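Local coordinates for uncharacterized protein conserved in bacteria (Cupriavidus necator, PDB 5DMH) that catalyses the ATP-dependent phosphorylation of 3-oxo-tetronate to 3-oxo-tetronate 4-phosphate, as a member of the four-carbon acid sugar kinase family, at residues A[99-104]-A[136-141]. Sequence-based numbering, arbitrary orientation.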
ATOM      1  N   ALA A  99     -13.547 -11.063  -5.884  1.00 16.88           N
ATOM      2  CA  ALA A  99     -13.061 -12.416  -5.620  1.00 17.92           C
ATOM      3  C   ALA A  99     -12.389 -12.491  -4.255  1.00 18.34           C
ATOM      4  O   ALA A  99     -12.641 -13.422  -3.468  1.00 19.20           O
ATOM      5  CB  ALA A  99     -12.100 -12.881  -6.728  1.00 18.86           C
ATOM      6  N   ALA A 100     -11.540 -11.512  -3.963  1.00 17.53           N
ATOM      7  CA  ALA A 100     -10.920 -11.415  -2.635  1.00 18.08           C
ATOM      8  C   ALA A 100     -11.937 -11.302  -1.496  1.00 17.50           C
ATOM      9  O   ALA A 100     -11.775 -11.918  -0.416  1.00 16.74           O
ATOM     10  CB  ALA A 100      -9.957 -10.256  -2.588  1.00 19.92           C
ATOM     11  N   LEU A 101     -12.996 -10.542  -1.730  1.00 17.56           N
ATOM     12  CA  LEU A 101     -14.018 -10.358  -0.702  1.00 15.68           C
ATOM     13  C   LEU A 101     -14.675 -11.687  -0.361  1.00 17.25           C
ATOM     14  O   LEU A 101     -14.883 -12.033   0.809  1.00 20.57           O
ATOM     15  CB  LEU A 101     -15.082  -9.391  -1.176  1.00 16.69           C
ATOM     16  CG  LEU A 101     -16.320  -9.273  -0.291  1.00 17.10           C
ATOM     17  CD1 LEU A 101     -16.013  -8.562   1.022  1.00 22.50           C
ATOM     18  CD2 LEU A 101     -17.412  -8.524  -1.025  1.00 17.43           C
ATOM     19  N   GLN A 102     -15.038 -12.426  -1.394  1.00 16.86           N
ATOM     20  CA  GLN A 102     -15.690 -13.709  -1.177  1.00 20.61           C
ATOM     21  C   GLN A 102     -14.752 -14.640  -0.431  1.00 20.69           C
ATOM     22  O   GLN A 102     -15.173 -15.331   0.509  1.00 20.48           O
ATOM     23  CB  GLN A 102     -16.130 -14.320  -2.506  1.00 22.97           C
ATOM     24  CG  GLN A 102     -16.532 -15.780  -2.414  1.00 29.75           C
ATOM     25  CD  GLN A 102     -17.662 -16.026  -1.463  1.00 32.00           C
ATOM     26  OE1 GLN A 102     -18.446 -15.121  -1.129  1.00 31.73           O
ATOM     27  NE2 GLN A 102     -17.766 -17.271  -1.008  1.00 27.95           N
ATOM     28  N   TRP A 103     -13.473 -14.665  -0.825  1.00 21.83           N
ATOM     29  CA  TRP A 103     -12.511 -15.538  -0.144  1.00 20.34           C
ATOM     30  C   TRP A 103     -12.445 -15.189   1.353  1.00 21.01           C
ATOM     31  O   TRP A 103     -12.457 -16.073   2.231  1.00 20.57           O
ATOM     32  CB  TRP A 103     -11.127 -15.472  -0.817  1.00 19.11           C
ATOM     33  CG  TRP A 103     -10.131 -16.384  -0.179  1.00 18.78           C
ATOM     34  CD1 TRP A 103      -9.976 -17.731  -0.389  1.00 24.80           C
ATOM     35  CD2 TRP A 103      -9.168 -16.017   0.812  1.00 17.79           C
ATOM     36  NE1 TRP A 103      -8.974 -18.217   0.410  1.00 24.37           N
ATOM     37  CE2 TRP A 103      -8.457 -17.186   1.155  1.00 25.47           C
ATOM     38  CE3 TRP A 103      -8.839 -14.814   1.435  1.00 20.10           C
ATOM     39  CZ2 TRP A 103      -7.420 -17.182   2.096  1.00 30.31           C
ATOM     40  CZ3 TRP A 103      -7.816 -14.800   2.367  1.00 20.33           C
ATOM     41  CH2 TRP A 103      -7.112 -15.978   2.691  1.00 26.71           C
ATOM     42  N   LEU A 104     -12.401 -13.897   1.639  1.00 18.78           N
ATOM     43  CA  LEU A 104     -12.325 -13.417   3.017  1.00 17.09           C
ATOM     44  C   LEU A 104     -13.567 -13.791   3.812  1.00 21.48           C
ATOM     45  O   LEU A 104     -13.464 -14.241   4.952  1.00 22.06           O
ATOM     46  CB  LEU A 104     -12.125 -11.905   3.027  1.00 16.16           C
ATOM     47  CG  LEU A 104     -10.732 -11.458   2.579  1.00 19.59           C
ATOM     48  CD1 LEU A 104     -10.759  -9.956   2.388  1.00 19.13           C
ATOM     49  CD2 LEU A 104      -9.636 -11.854   3.581  1.00 19.44           C
ATOM     50  N   LEU A 136     -19.461  -2.491  -1.382  1.00 19.26           N
ATOM     51  CA  LEU A 136     -20.698  -2.158  -0.667  1.00 17.67           C
ATOM     52  C   LEU A 136     -21.892  -2.947  -1.209  1.00 22.98           C
ATOM     53  O   LEU A 136     -22.655  -3.521  -0.434  1.00 18.41           O
ATOM     54  CB  LEU A 136     -21.007  -0.667  -0.753  1.00 17.14           C
ATOM     55  CG  LEU A 136     -20.226   0.249   0.172  1.00 19.11           C
ATOM     56  CD1 LEU A 136     -20.627   1.715  -0.158  1.00 27.57           C
ATOM     57  CD2 LEU A 136     -20.473  -0.095   1.637  1.00 19.19           C
ATOM     58  N   ALA A 137     -22.039  -2.978  -2.531  1.00 19.83           N
ATOM     59  CA  ALA A 137     -23.145  -3.691  -3.151  1.00 23.66           C
ATOM     60  C   ALA A 137     -23.076  -5.166  -2.792  1.00 20.17           C
ATOM     61  O   ALA A 137     -24.098  -5.758  -2.422  1.00 17.76           O
ATOM     62  CB  ALA A 137     -23.135  -3.514  -4.643  1.00 19.72           C
ATOM     63  N   ALA A 138     -21.886  -5.758  -2.885  1.00 18.56           N
ATOM     64  CA  ALA A 138     -21.751  -7.178  -2.603  1.00 17.83           C
ATOM     65  C   ALA A 138     -21.973  -7.495  -1.119  1.00 18.49           C
ATOM     66  O   ALA A 138     -22.462  -8.576  -0.779  1.00 20.60           O
ATOM     67  CB  ALA A 138     -20.433  -7.726  -3.108  1.00 19.73           C
ATOM     68  N   LEU A 139     -21.690  -6.519  -0.254  1.00 17.42           N
ATOM     69  CA  LEU A 139     -21.995  -6.648   1.169  1.00 19.39           C
ATOM     70  C   LEU A 139     -23.444  -6.240   1.527  1.00 21.54           C
ATOM     71  O   LEU A 139     -23.858  -6.384   2.677  1.00 23.20           O
ATOM     72  CB  LEU A 139     -21.026  -5.766   1.955  1.00 25.34           C
ATOM     73  CG  LEU A 139     -19.837  -6.268   2.793  1.00 34.25           C
ATOM     74  CD1 LEU A 139     -19.535  -7.738   2.779  1.00 23.23           C
ATOM     75  CD2 LEU A 139     -18.578  -5.464   2.471  1.00 24.46           C
ATOM     76  N   ASP A 140     -24.187  -5.716   0.547  1.00 21.25           N
ATOM     77  CA  ASP A 140     -25.521  -5.154   0.762  1.00 23.19           C
ATOM     78  C   ASP A 140     -25.520  -4.078   1.861  1.00 24.20           C
ATOM     79  O   ASP A 140     -26.385  -4.059   2.743  1.00 24.83           O
ATOM     80  CB  ASP A 140     -26.539  -6.235   1.105  1.00 22.28           C
ATOM     81  CG  ASP A 140     -27.965  -5.712   1.085  1.00 22.27           C
ATOM     82  OD1 ASP A 140     -28.282  -4.822   0.261  1.00 35.63           O
ATOM     83  OD2 ASP A 140     -28.771  -6.179   1.899  1.00 25.84           O
ATOM     84  N   SER A 141     -24.537  -3.192   1.786  1.00 20.82           N
ATOM     85  CA  SER A 141     -24.394  -2.076   2.719  1.00 21.40           C
ATOM     86  C   SER A 141     -24.568  -0.770   1.959  1.00 20.98           C
ATOM     87  O   SER A 141     -24.104  -0.646   0.828  1.00 21.78           O
ATOM     88  CB  SER A 141     -23.020  -2.107   3.379  1.00 22.51           C
ATOM     89  OG  SER A 141     -22.918  -1.095   4.362  1.00 22.85           O
TER
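Two helices of the sugar-binding N-terminal domain, 90-106 and 128-139, meet here through Leu101 on one side and Ala138 and Leu139 on the other. The contact is small and wholly apolar, burying 118 Å² in all. No hydrogen bond links the two segments. The CA atoms of Leu101 and Ala138 are 8.6 Å apart, and the Leu101 side chain bridges that distance. Its CG stands anti to the backbone N (chi1 171°), which extends the side chain toward the second helix. One methyl of Leu101 meets each partner. CD2 of Leu101 meets CB of Ala138 at 3.8 Å. CD1 of Leu101 touches CD1 of Leu139 at 4.0 Å, with the two leucine side chains at a slant to each other.

In the fold, both helices pack against strand 111-115, which lies between them in the chain. Phe112 of that strand touches Leu101, Leu104 and Leu139, and Ile37 of strand 34-38 also touches Leu101. A Schellman motif closes helix 128-139. Asp140 takes a positive phi of 54°, and Ser141 N bonds back to Leu136 O at 2.9 Å. Asp140 N bonds to Ala137 O at 3.0 Å. The carbonyl O of Ala138 accepts a hydrogen bond from NH1 of Arg105, a second tie between the two helices.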